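Local structure of nitrophorin Cim l NP (Cimex lectularius, 2IMQ) at residues T23-L28 against K62-L67; Y148-R153 against Q207-G212. The protein carries nitric oxide on heme b in the saliva of the bed bug and releases it into the host during feeding, causing vasodilation. One frame throughout, in Å; residues are numbered along the deposited sequence.

Interaction 1 (T23-L28 against K62-L67); sequences TNLEEL and KNFQSL. With HEM (protoporphyrin IX containing Fe), chain B.
Leu25, just ahead of the short helix 26-29, packs on Phe64 of helix 57-70, which carries the heme-ligating Cys60 in this DNase I-like beta-sandwich. Its CB starts the contact against Leu67 CD2, at 4.0 Å. CG lies anti to the carbonyl carbon (chi1 -64°), and the two methyls beyond it divide the work. CD1 sits over the centre of the Phe64 ring, 3.7 Å from the centroid and only 2° off the ring normal, a CH-pi contact; it also meets Asn63 CB. CD2 goes to the far end of the same ring, with Phe64 CZ at 3.6 Å. Leu25 runs roughly perpendicular to the Phe64 side chain. Phe64 is one of the residues lining the heme pocket, and its opposite face takes the porphyrin methyl CMA over its centre, 3.4 Å above the plane. A leucine methyl and a heme methyl therefore clamp the ring from its two faces, and Leu25 backs the pocket as a second-shell residue. Tyr89 of strand 84-91 also touches Phe64 and hydrogen-bonds the heme. Nearer the surface, Leu67 packs against the extended side chain of Glu26, whose carboxylate is held by a salt bridge to Lys71. There Leu67 CD1 lies 3.8 Å from Glu26 CG and 3.6 Å from Glu26 OE2.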
ATOM      1  N   THR A  23       8.741   0.530  16.475  1.00 32.56           N
ATOM      2  CA  THR A  23       8.712   1.738  17.275  1.00 32.27           C
ATOM      3  C   THR A  23       9.482   2.855  16.565  1.00 31.25           C
ATOM      4  O   THR A  23       9.228   4.019  16.849  1.00 31.97           O
ATOM      5  CB  THR A  23       9.261   1.411  18.694  1.00 33.20           C
ATOM      6  OG1 THR A  23       8.908   2.440  19.625  1.00 39.77           O
ATOM      7  CG2 THR A  23      10.750   1.294  18.723  1.00 32.74           C
ATOM      8  N   ASN A  24      10.379   2.505  15.626  1.00 30.48           N
ATOM      9  CA  ASN A  24      11.102   3.474  14.811  1.00 28.90           C
ATOM     10  C   ASN A  24      10.337   3.742  13.490  1.00 27.87           C
ATOM     11  O   ASN A  24      10.381   2.956  12.569  1.00 29.60           O
ATOM     12  CB  ASN A  24      12.609   3.109  14.671  1.00 31.56           C
ATOM     13  CG  ASN A  24      12.977   2.305  13.439  1.00 34.46           C
ATOM     14  OD1 ASN A  24      12.887   1.090  13.440  1.00 36.93           O
ATOM     15  ND2 ASN A  24      13.388   3.013  12.363  1.00 42.68           N
ATOM     16  N   LEU A  25       9.598   4.841  13.459  1.00 23.73           N
ATOM     17  CA  LEU A  25       8.544   5.040  12.452  1.00 23.30           C
ATOM     18  C   LEU A  25       8.886   6.103  11.452  1.00 22.19           C
ATOM     19  O   LEU A  25       8.308   6.158  10.376  1.00 21.63           O
ATOM     20  CB  LEU A  25       7.240   5.373  13.150  1.00 21.84           C
ATOM     21  CG  LEU A  25       6.606   4.327  14.068  1.00 23.14           C
ATOM     22  CD1 LEU A  25       5.391   4.925  14.727  1.00 26.57           C
ATOM     23  CD2 LEU A  25       6.245   3.041  13.325  1.00 25.67           C
ATOM     24  N   GLU A  26       9.814   6.991  11.769  1.00 23.01           N
ATOM     25  CA  GLU A  26      10.200   8.014  10.836  1.00 24.41           C
ATOM     26  C   GLU A  26      10.717   7.445   9.538  1.00 23.66           C
ATOM     27  O   GLU A  26      10.357   7.913   8.478  1.00 24.39           O
ATOM     28  CB  GLU A  26      11.260   8.970  11.434  1.00 24.48           C
ATOM     29  CG  GLU A  26      10.707   9.936  12.449  1.00 27.94           C
ATOM     30  CD  GLU A  26      11.576  11.164  12.654  1.00 31.49           C
ATOM     31  OE1 GLU A  26      12.756  11.081  12.297  1.00 39.67           O
ATOM     32  OE2 GLU A  26      11.067  12.215  13.136  1.00 40.67           O
ATOM     33  N   GLU A  27      11.566   6.443   9.620  1.00 23.83           N
ATOM     34  CA  GLU A  27      12.077   5.817   8.444  1.00 23.58           C
ATOM     35  C   GLU A  27      10.948   5.140   7.623  1.00 21.48           C
ATOM     36  O   GLU A  27      10.904   5.280   6.396  1.00 21.75           O
ATOM     37  CB  GLU A  27      13.110   4.783   8.824  1.00 24.34           C
ATOM     38  CG  GLU A  27      13.799   4.124   7.658  1.00 27.49           C
ATOM     39  CD  GLU A  27      14.858   3.121   8.086  1.00 30.24           C
ATOM     40  OE1 GLU A  27      15.514   2.572   7.199  1.00 37.35           O
ATOM     41  OE2 GLU A  27      15.032   2.862   9.296  1.00 40.11           O
ATOM     42  N   LEU A  28      10.063   4.437   8.318  1.00 20.23           N
ATOM     43  CA  LEU A  28       8.951   3.730   7.698  1.00 19.73           C
ATOM     44  C   LEU A  28       8.095   4.669   6.864  1.00 18.50           C
ATOM     45  O   LEU A  28       7.591   4.299   5.808  1.00 20.14           O
ATOM     46  CB  LEU A  28       8.114   3.066   8.798  1.00 18.74           C
ATOM     47  CG  LEU A  28       7.032   2.154   8.275  1.00 19.88           C
ATOM     48  CD1 LEU A  28       7.573   0.887   7.688  1.00 21.59           C
ATOM     49  CD2 LEU A  28       6.012   1.828   9.320  1.00 22.20           C
ATOM     50  N   LYS A  62      -0.551   5.146  20.310  1.00 26.31           N
ATOM     51  CA  LYS A  62       0.335   6.028  21.054  1.00 26.84           C
ATOM     52  C   LYS A  62       1.506   6.504  20.226  1.00 26.47           C
ATOM     53  O   LYS A  62       1.802   7.703  20.156  1.00 27.22           O
ATOM     54  CB  LYS A  62       0.842   5.310  22.308  1.00 28.08           C
ATOM     55  CG  LYS A  62       1.448   6.242  23.310  1.00 29.18           C
ATOM     56  CD  LYS A  62       1.901   5.515  24.548  1.00 31.47           C
ATOM     57  CE  LYS A  62       2.288   6.483  25.644  1.00 35.63           C
ATOM     58  NZ  LYS A  62       1.094   7.253  26.176  1.00 39.01           N
ATOM     59  N   ASN A  63       2.193   5.566  19.570  1.00 25.85           N
ATOM     60  CA  ASN A  63       3.446   5.905  18.882  1.00 25.13           C
ATOM     61  C   ASN A  63       3.260   6.638  17.576  1.00 24.32           C
ATOM     62  O   ASN A  63       4.008   7.561  17.258  1.00 24.43           O
ATOM     63  CB  ASN A  63       4.315   4.673  18.667  1.00 25.81           C
ATOM     64  CG  ASN A  63       4.673   3.971  19.993  1.00 27.71           C
ATOM     65  OD1 ASN A  63       4.638   4.587  21.037  1.00 31.02           O
ATOM     66  ND2 ASN A  63       4.968   2.685  19.935  1.00 29.60           N
ATOM     67  N   PHE A  64       2.250   6.245  16.804  1.00 23.46           N
ATOM     68  CA  PHE A  64       1.959   6.993  15.596  1.00 22.59           C
ATOM     69  C   PHE A  64       1.475   8.392  15.932  1.00 23.49           C
ATOM     70  O   PHE A  64       1.963   9.380  15.339  1.00 23.01           O
ATOM     71  CB  PHE A  64       0.961   6.283  14.678  1.00 21.89           C
ATOM     72  CG  PHE A  64       1.598   5.255  13.796  1.00 20.99           C
ATOM     73  CD1 PHE A  64       1.682   3.935  14.213  1.00 21.66           C
ATOM     74  CD2 PHE A  64       2.160   5.633  12.591  1.00 21.83           C
ATOM     75  CE1 PHE A  64       2.259   2.987  13.378  1.00 20.99           C
ATOM     76  CE2 PHE A  64       2.777   4.701  11.744  1.00 22.22           C
ATOM     77  CZ  PHE A  64       2.824   3.395  12.159  1.00 20.92           C
ATOM     78  N   GLN A  65       0.572   8.485  16.914  1.00 24.55           N
ATOM     79  CA  GLN A  65      -0.008   9.810  17.242  1.00 26.33           C
ATOM     80  C   GLN A  65       1.069  10.703  17.880  1.00 27.39           C
ATOM     81  O   GLN A  65       1.174  11.860  17.526  1.00 26.92           O
ATOM     82  CB  GLN A  65      -1.293   9.692  18.090  1.00 27.76           C
ATOM     83  CG  GLN A  65      -2.371   8.737  17.603  1.00 31.64           C
ATOM     84  CD  GLN A  65      -3.401   9.255  16.614  1.00 36.98           C
ATOM     85  OE1 GLN A  65      -3.070   9.834  15.566  1.00 37.40           O
ATOM     86  NE2 GLN A  65      -4.684   8.937  16.903  1.00 39.41           N
ATOM     87  N   SER A  66       1.912  10.155  18.750  1.00 28.50           N
ATOM     88  CA  SER A  66       3.064  10.893  19.290  1.00 30.11           C
ATOM     89  C   SER A  66       3.951  11.516  18.214  1.00 29.90           C
ATOM     90  O   SER A  66       4.259  12.710  18.279  1.00 32.54           O
ATOM     91  CB  SER A  66       3.939   9.988  20.201  1.00 30.51           C
ATOM     92  OG  SER A  66       3.206   9.614  21.365  1.00 37.05           O
ATOM     93  N   LEU A  67       4.356  10.736  17.208  1.00 29.52           N
ATOM     94  CA  LEU A  67       5.257  11.262  16.187  1.00 28.65           C
ATOM     95  C   LEU A  67       4.551  12.254  15.267  1.00 27.18           C
ATOM     96  O   LEU A  67       5.097  13.318  14.939  1.00 28.06           O
ATOM     97  CB  LEU A  67       5.857  10.118  15.380  1.00 30.69           C
ATOM     98  CG  LEU A  67       6.532  10.582  14.082  1.00 30.29           C
ATOM     99  CD1 LEU A  67       7.801  11.367  14.391  1.00 34.20           C
ATOM    100  CD2 LEU A  67       6.812   9.390  13.145  1.00 30.49           C
TER
HETATM  101  CHA HEM B 300      -3.957   1.133  14.768  1.00 23.34           C
HETATM  102  CHB HEM B 300      -0.009   0.491  12.028  1.00 20.11           C
HETATM  103  CHC HEM B 300       0.325  -4.049  13.592  1.00 23.61           C
HETATM  104  CHD HEM B 300      -3.726  -3.587  16.063  1.00 25.58           C
HETATM  105  C1A HEM B 300      -2.918   1.389  13.921  1.00 21.64           C
HETATM  106  C2A HEM B 300      -2.614   2.650  13.285  1.00 20.72           C
HETATM  107  C3A HEM B 300      -1.529   2.434  12.499  1.00 19.99           C
HETATM  108  C4A HEM B 300      -1.113   1.069  12.648  1.00 21.58           C
HETATM  109  CMA HEM B 300      -0.822   3.480  11.656  1.00 21.47           C
HETATM  110  CAA HEM B 300      -3.358   3.994  13.452  1.00 20.89           C
HETATM  111  CBA HEM B 300      -2.532   4.730  14.542  1.00 24.12           C
HETATM  112  CGA HEM B 300      -3.163   6.064  14.912  1.00 24.76           C
HETATM  113  O1A HEM B 300      -4.128   6.066  15.676  1.00 26.02           O
HETATM  114  O2A HEM B 300      -2.659   7.136  14.495  1.00 23.54           O
HETATM  115  C1B HEM B 300       0.418  -0.783  12.236  1.00 19.88           C
HETATM  116  C2B HEM B 300       1.598  -1.366  11.643  1.00 20.74           C
HETATM  117  C3B HEM B 300       1.709  -2.619  12.070  1.00 21.93           C
HETATM  118  C4B HEM B 300       0.605  -2.866  12.961  1.00 20.26           C
HETATM  119  CMB HEM B 300       2.410  -0.515  10.732  1.00 21.48           C
HETATM  120  CAB HEM B 300       2.758  -3.664  11.727  1.00 21.23           C
HETATM  121  CBB HEM B 300       3.959  -3.311  11.250  1.00 29.84           C
HETATM  122  C1C HEM B 300      -0.699  -4.361  14.438  1.00 21.87           C
HETATM  123  C2C HEM B 300      -0.978  -5.642  15.038  1.00 23.36           C
HETATM  124  C3C HEM B 300      -2.072  -5.475  15.775  1.00 26.20           C
HETATM  125  C4C HEM B 300      -2.585  -4.159  15.554  1.00 23.98           C
HETATM  126  CMC HEM B 300      -0.076  -6.881  15.020  1.00 26.70           C
HETATM  127  CAC HEM B 300      -2.750  -6.528  16.640  1.00 28.18           C
HETATM  128  CBC HEM B 300      -3.212  -7.669  16.133  1.00 33.04           C
HETATM  129  C1D HEM B 300      -4.170  -2.294  15.890  1.00 24.11           C
HETATM  130  C2D HEM B 300      -5.427  -1.804  16.403  1.00 27.77           C
HETATM  131  C3D HEM B 300      -5.483  -0.356  16.037  1.00 26.50           C
HETATM  132  C4D HEM B 300      -4.276  -0.081  15.303  1.00 24.29           C
HETATM  133  CMD HEM B 300      -6.465  -2.588  17.206  1.00 28.07           C
HETATM  134  CAD HEM B 300      -6.666   0.565  16.383  1.00 28.27           C
HETATM  135  CBD HEM B 300      -6.618   0.759  17.890  1.00 30.51           C
HETATM  136  CGD HEM B 300      -7.500   1.896  18.299  1.00 33.90           C
HETATM  137  O1D HEM B 300      -7.558   2.159  19.545  1.00 36.29           O
HETATM  138  O2D HEM B 300      -8.125   2.508  17.384  1.00 35.87           O
HETATM  139  NA  HEM B 300      -1.981   0.436  13.537  1.00 23.10           N
HETATM  140  NB  HEM B 300      -0.182  -1.730  13.017  1.00 20.46           N
HETATM  141  NC  HEM B 300      -1.710  -3.500  14.747  1.00 23.09           N
HETATM  142  ND  HEM B 300      -3.537  -1.249  15.229  1.00 24.50           N
HETATM  143 FE   HEM B 300      -1.780  -1.479  14.254  1.00 24.93          FE

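Interaction 2 (Y148-R153 against Q207-G212); sequences YAYDTR and QKLFDG
Tyr150 and Phe210 meet edge-to-face: the tyrosine turns an edge toward the phenylalanine face, with the planes at 69° and the centroids 5.0 Å apart. Tyr150 CD1 stands over that face, offset toward the rim, and its CB adds a CH-pi contact to the same ring. The two side chains run antiparallel alongside one another. In Tyr150, CG is anti to the backbone N (chi1 -176°), and chi2 of 82° turns one face of the ring to the backbone of Leu209 and Phe210. Leu209 CA lies over the centre of this face, 4.2 Å from the centroid, while Phe210 N lies 3.4 Å above the plane toward the rim. Leu209 spreads its methyls between two tyrosines: its CD2 touches Tyr150 CD2, and Leu209 CD1 comes to the edge of the Tyr148 ring, near its plane, 4.0 Å from Tyr148 CD1. The backbone presented here follows a Schellman motif that ends helix 201-206, with Lys208 at positive phi as its C-prime residue. In segment 148-153, Ala149 is the centre of an inverse gamma turn, and its O comes 3.6 Å from Phe210 CZ. Trp168 of strand 165-169 meets both the Tyr150 and Phe210 rings, which places the contact beside the five-stranded sheet. At the polar tip, Tyr150 OH hydrogen-bonds Asp155 and weakly accepts from a water. That water also donates to Lys208 O, at 2.7 Å, and accepts from Asp211 N, linking the hydroxyl to the turn after the helix.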
ATOM      1  N   TYR A 148      -5.985 -12.422  -7.583  1.00 13.03           N
ATOM      2  CA  TYR A 148      -5.438 -11.076  -7.363  1.00 12.43           C
ATOM      3  C   TYR A 148      -6.415 -10.258  -6.489  1.00 13.24           C
ATOM      4  O   TYR A 148      -7.619 -10.378  -6.568  1.00 15.18           O
ATOM      5  CB  TYR A 148      -5.167 -10.396  -8.687  1.00 13.27           C
ATOM      6  CG  TYR A 148      -4.262 -11.208  -9.602  1.00 13.73           C
ATOM      7  CD1 TYR A 148      -4.698 -11.666 -10.841  1.00 14.24           C
ATOM      8  CD2 TYR A 148      -3.014 -11.600  -9.197  1.00 13.84           C
ATOM      9  CE1 TYR A 148      -3.897 -12.447 -11.652  1.00 14.75           C
ATOM     10  CE2 TYR A 148      -2.213 -12.407 -10.000  1.00 14.31           C
ATOM     11  CZ  TYR A 148      -2.637 -12.804 -11.218  1.00 13.87           C
ATOM     12  OH  TYR A 148      -1.843 -13.616 -11.963  1.00 15.72           O
ATOM     13  N   ALA A 149      -5.834  -9.357  -5.685  1.00 13.98           N
ATOM     14  CA  ALA A 149      -6.579  -8.566  -4.728  1.00 13.65           C
ATOM     15  C   ALA A 149      -7.171  -7.317  -5.388  1.00 14.54           C
ATOM     16  O   ALA A 149      -6.883  -6.180  -5.034  1.00 15.89           O
ATOM     17  CB  ALA A 149      -5.723  -8.233  -3.533  1.00 14.40           C
ATOM     18  N   TYR A 150      -8.026  -7.560  -6.358  1.00 16.08           N
ATOM     19  CA  TYR A 150      -8.772  -6.540  -7.052  1.00 16.78           C
ATOM     20  C   TYR A 150     -10.278  -6.820  -6.903  1.00 17.70           C
ATOM     21  O   TYR A 150     -10.713  -7.976  -6.963  1.00 19.40           O
ATOM     22  CB  TYR A 150      -8.460  -6.508  -8.543  1.00 17.79           C
ATOM     23  CG  TYR A 150      -9.156  -5.395  -9.290  1.00 17.63           C
ATOM     24  CD1 TYR A 150      -8.628  -4.148  -9.287  1.00 17.98           C
ATOM     25  CD2 TYR A 150     -10.336  -5.615  -9.988  1.00 19.25           C
ATOM     26  CE1 TYR A 150      -9.258  -3.114  -9.934  1.00 18.58           C
ATOM     27  CE2 TYR A 150     -10.964  -4.607 -10.645  1.00 20.42           C
ATOM     28  CZ  TYR A 150     -10.419  -3.348 -10.654  1.00 20.46           C
ATOM     29  OH  TYR A 150     -11.056  -2.292 -11.287  1.00 21.46           O
ATOM     30  N   ASP A 151     -11.059  -5.768  -6.706  1.00 17.99           N
ATOM     31  CA  ASP A 151     -12.486  -5.825  -6.864  1.00 18.90           C
ATOM     32  C   ASP A 151     -12.884  -4.458  -7.395  1.00 19.19           C
ATOM     33  O   ASP A 151     -12.359  -3.414  -6.981  1.00 18.77           O
ATOM     34  CB  ASP A 151     -13.103  -6.083  -5.490  1.00 19.28           C
ATOM     35  CG  ASP A 151     -14.599  -6.376  -5.533  1.00 22.99           C
ATOM     36  OD1 ASP A 151     -15.366  -5.443  -5.786  1.00 25.95           O
ATOM     37  OD2 ASP A 151     -15.041  -7.516  -5.302  1.00 28.18           O
ATOM     38  N   THR A 152     -13.893  -4.437  -8.263  1.00 19.60           N
ATOM     39  CA  THR A 152     -14.240  -3.161  -8.931  1.00 21.61           C
ATOM     40  C   THR A 152     -14.792  -2.187  -7.916  1.00 21.00           C
ATOM     41  O   THR A 152     -14.692  -1.003  -8.121  1.00 21.16           O
ATOM     42  CB  THR A 152     -15.243  -3.379 -10.053  1.00 22.93           C
ATOM     43  OG1 THR A 152     -16.326  -4.124  -9.522  1.00 28.84           O
ATOM     44  CG2 THR A 152     -14.640  -4.189 -11.141  1.00 24.22           C
ATOM     45  N   ARG A 153     -15.376  -2.675  -6.820  1.00 19.37           N
ATOM     46  CA  ARG A 153     -15.915  -1.813  -5.776  1.00 20.75           C
ATOM     47  C   ARG A 153     -14.864  -1.012  -5.044  1.00 19.92           C
ATOM     48  O   ARG A 153     -15.159  -0.043  -4.380  1.00 21.49           O
ATOM     49  CB  ARG A 153     -16.676  -2.641  -4.748  1.00 20.45           C
ATOM     50  CG  ARG A 153     -17.975  -3.285  -5.307  1.00 23.18           C
ATOM     51  CD  ARG A 153     -18.568  -4.222  -4.314  1.00 24.26           C
ATOM     52  NE  ARG A 153     -17.842  -5.496  -4.271  1.00 25.00           N
ATOM     53  CZ  ARG A 153     -18.126  -6.506  -3.448  1.00 27.39           C
ATOM     54  NH1 ARG A 153     -19.158  -6.416  -2.621  1.00 29.26           N
ATOM     55  NH2 ARG A 153     -17.409  -7.616  -3.470  1.00 27.27           N
ATOM     56  N   GLN A 207      -6.229  -9.144 -18.006  1.00 22.50           N
ATOM     57  CA  GLN A 207      -7.564  -9.618 -17.568  0.50 23.25           C
ATOM     58  C   GLN A 207      -8.448  -8.492 -17.098  1.00 22.94           C
ATOM     59  O   GLN A 207      -9.502  -8.712 -16.528  1.00 25.12           O
ATOM     60  CB  GLN A 207      -7.480 -10.638 -16.430  0.50 23.53           C
ATOM     61  CG  GLN A 207      -6.994 -12.007 -16.824  0.50 24.72           C
ATOM     62  CD  GLN A 207      -7.303 -13.106 -15.820  0.50 24.71           C
ATOM     63  OE1 GLN A 207      -8.488 -13.473 -15.558  0.50 25.89           O
ATOM     64  NE2 GLN A 207      -6.237 -13.657 -15.252  0.50 25.02           N
ATOM     65  N   LYS A 208      -8.057  -7.250 -17.350  1.00 21.88           N
ATOM     66  CA  LYS A 208      -8.832  -6.068 -17.004  1.00 22.38           C
ATOM     67  C   LYS A 208      -8.984  -5.785 -15.512  1.00 22.08           C
ATOM     68  O   LYS A 208      -9.922  -5.134 -15.028  1.00 24.98           O
ATOM     69  CB  LYS A 208     -10.198  -6.038 -17.775  1.00 24.53           C
ATOM     70  CG  LYS A 208     -10.031  -6.225 -19.274  1.00 28.66           C
ATOM     71  CD  LYS A 208      -9.058  -5.226 -19.831  1.00 32.16           C
ATOM     72  CE  LYS A 208      -9.054  -5.119 -21.315  1.00 33.31           C
ATOM     73  NZ  LYS A 208      -8.032  -4.118 -21.744  1.00 38.16           N
ATOM     74  N   LEU A 209      -7.976  -6.207 -14.782  1.00 18.09           N
ATOM     75  CA  LEU A 209      -7.872  -5.844 -13.374  1.00 18.70           C
ATOM     76  C   LEU A 209      -6.794  -4.747 -13.321  1.00 18.74           C
ATOM     77  O   LEU A 209      -5.855  -4.671 -14.134  1.00 22.90           O
ATOM     78  CB  LEU A 209      -7.514  -7.094 -12.588  1.00 17.20           C
ATOM     79  CG  LEU A 209      -8.359  -8.388 -12.828  1.00 18.11           C
ATOM     80  CD1 LEU A 209      -7.899  -9.521 -11.921  1.00 21.30           C
ATOM     81  CD2 LEU A 209      -9.838  -8.205 -12.649  1.00 18.80           C
ATOM     82  N   PHE A 210      -6.974  -3.827 -12.406  1.00 18.70           N
ATOM     83  CA  PHE A 210      -6.016  -2.740 -12.227  1.00 20.23           C
ATOM     84  C   PHE A 210      -5.866  -1.951 -13.534  1.00 20.96           C
ATOM     85  O   PHE A 210      -4.775  -1.417 -13.806  1.00 20.59           O
ATOM     86  CB  PHE A 210      -4.661  -3.224 -11.669  1.00 17.93           C
ATOM     87  CG  PHE A 210      -4.753  -3.934 -10.356  1.00 15.46           C
ATOM     88  CD1 PHE A 210      -4.559  -5.315 -10.272  1.00 16.78           C
ATOM     89  CD2 PHE A 210      -5.024  -3.247  -9.207  1.00 17.78           C
ATOM     90  CE1 PHE A 210      -4.667  -5.927  -9.043  1.00 18.89           C
ATOM     91  CE2 PHE A 210      -5.106  -3.891  -8.012  1.00 18.55           C
ATOM     92  CZ  PHE A 210      -4.951  -5.207  -7.939  1.00 18.86           C
ATOM     93  N   ASP A 211      -6.982  -1.866 -14.312  1.00 23.45           N
ATOM     94  CA  ASP A 211      -7.036  -1.212 -15.609  1.00 23.71           C
ATOM     95  C   ASP A 211      -6.557   0.208 -15.482  1.00 21.94           C
ATOM     96  O   ASP A 211      -7.183   0.958 -14.762  1.00 24.10           O
ATOM     97  CB  ASP A 211      -8.468  -1.214 -16.208  1.00 26.35           C
ATOM     98  CG  ASP A 211      -8.475  -0.929 -17.667  1.00 28.14           C
ATOM     99  OD1 ASP A 211      -9.360  -1.425 -18.377  1.00 39.96           O
ATOM    100  OD2 ASP A 211      -7.594  -0.234 -18.228  1.00 39.28           O
ATOM    101  N   GLY A 212      -5.464   0.615 -16.175  1.00 20.76           N
ATOM    102  CA  GLY A 212      -5.064   2.017 -16.166  1.00 20.60           C
ATOM    103  C   GLY A 212      -4.279   2.502 -14.965  1.00 18.44           C
ATOM    104  O   GLY A 212      -3.964   3.681 -14.883  1.00 21.23           O
TER
HETATM  105  O   HOH W   1      -9.774  -2.767 -13.791  1.00 29.56           O

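Overall arrangement
The two contacts lie on opposite sides of the chain's centre, their own centres about 32 Å apart and their nearest atoms about 20 Å apart, so they do not touch. Both segments of interaction 1 precede those of interaction 2, and all four belong to the DNase I-like fold. Interaction 1 joins helix 26-29 and the residues just before it to helix 57-70, next to the heme and beside strand 84-91 of the six-stranded sheet. Interaction 2 joins two loops, one between strands 127-135 and 165-169, the other leading from helix 201-206 toward strand 243-248, all three strands belonging to the five-stranded sheet. The first thus borders the heme-binding end, whereas the second packs connections of the sandwich away from it.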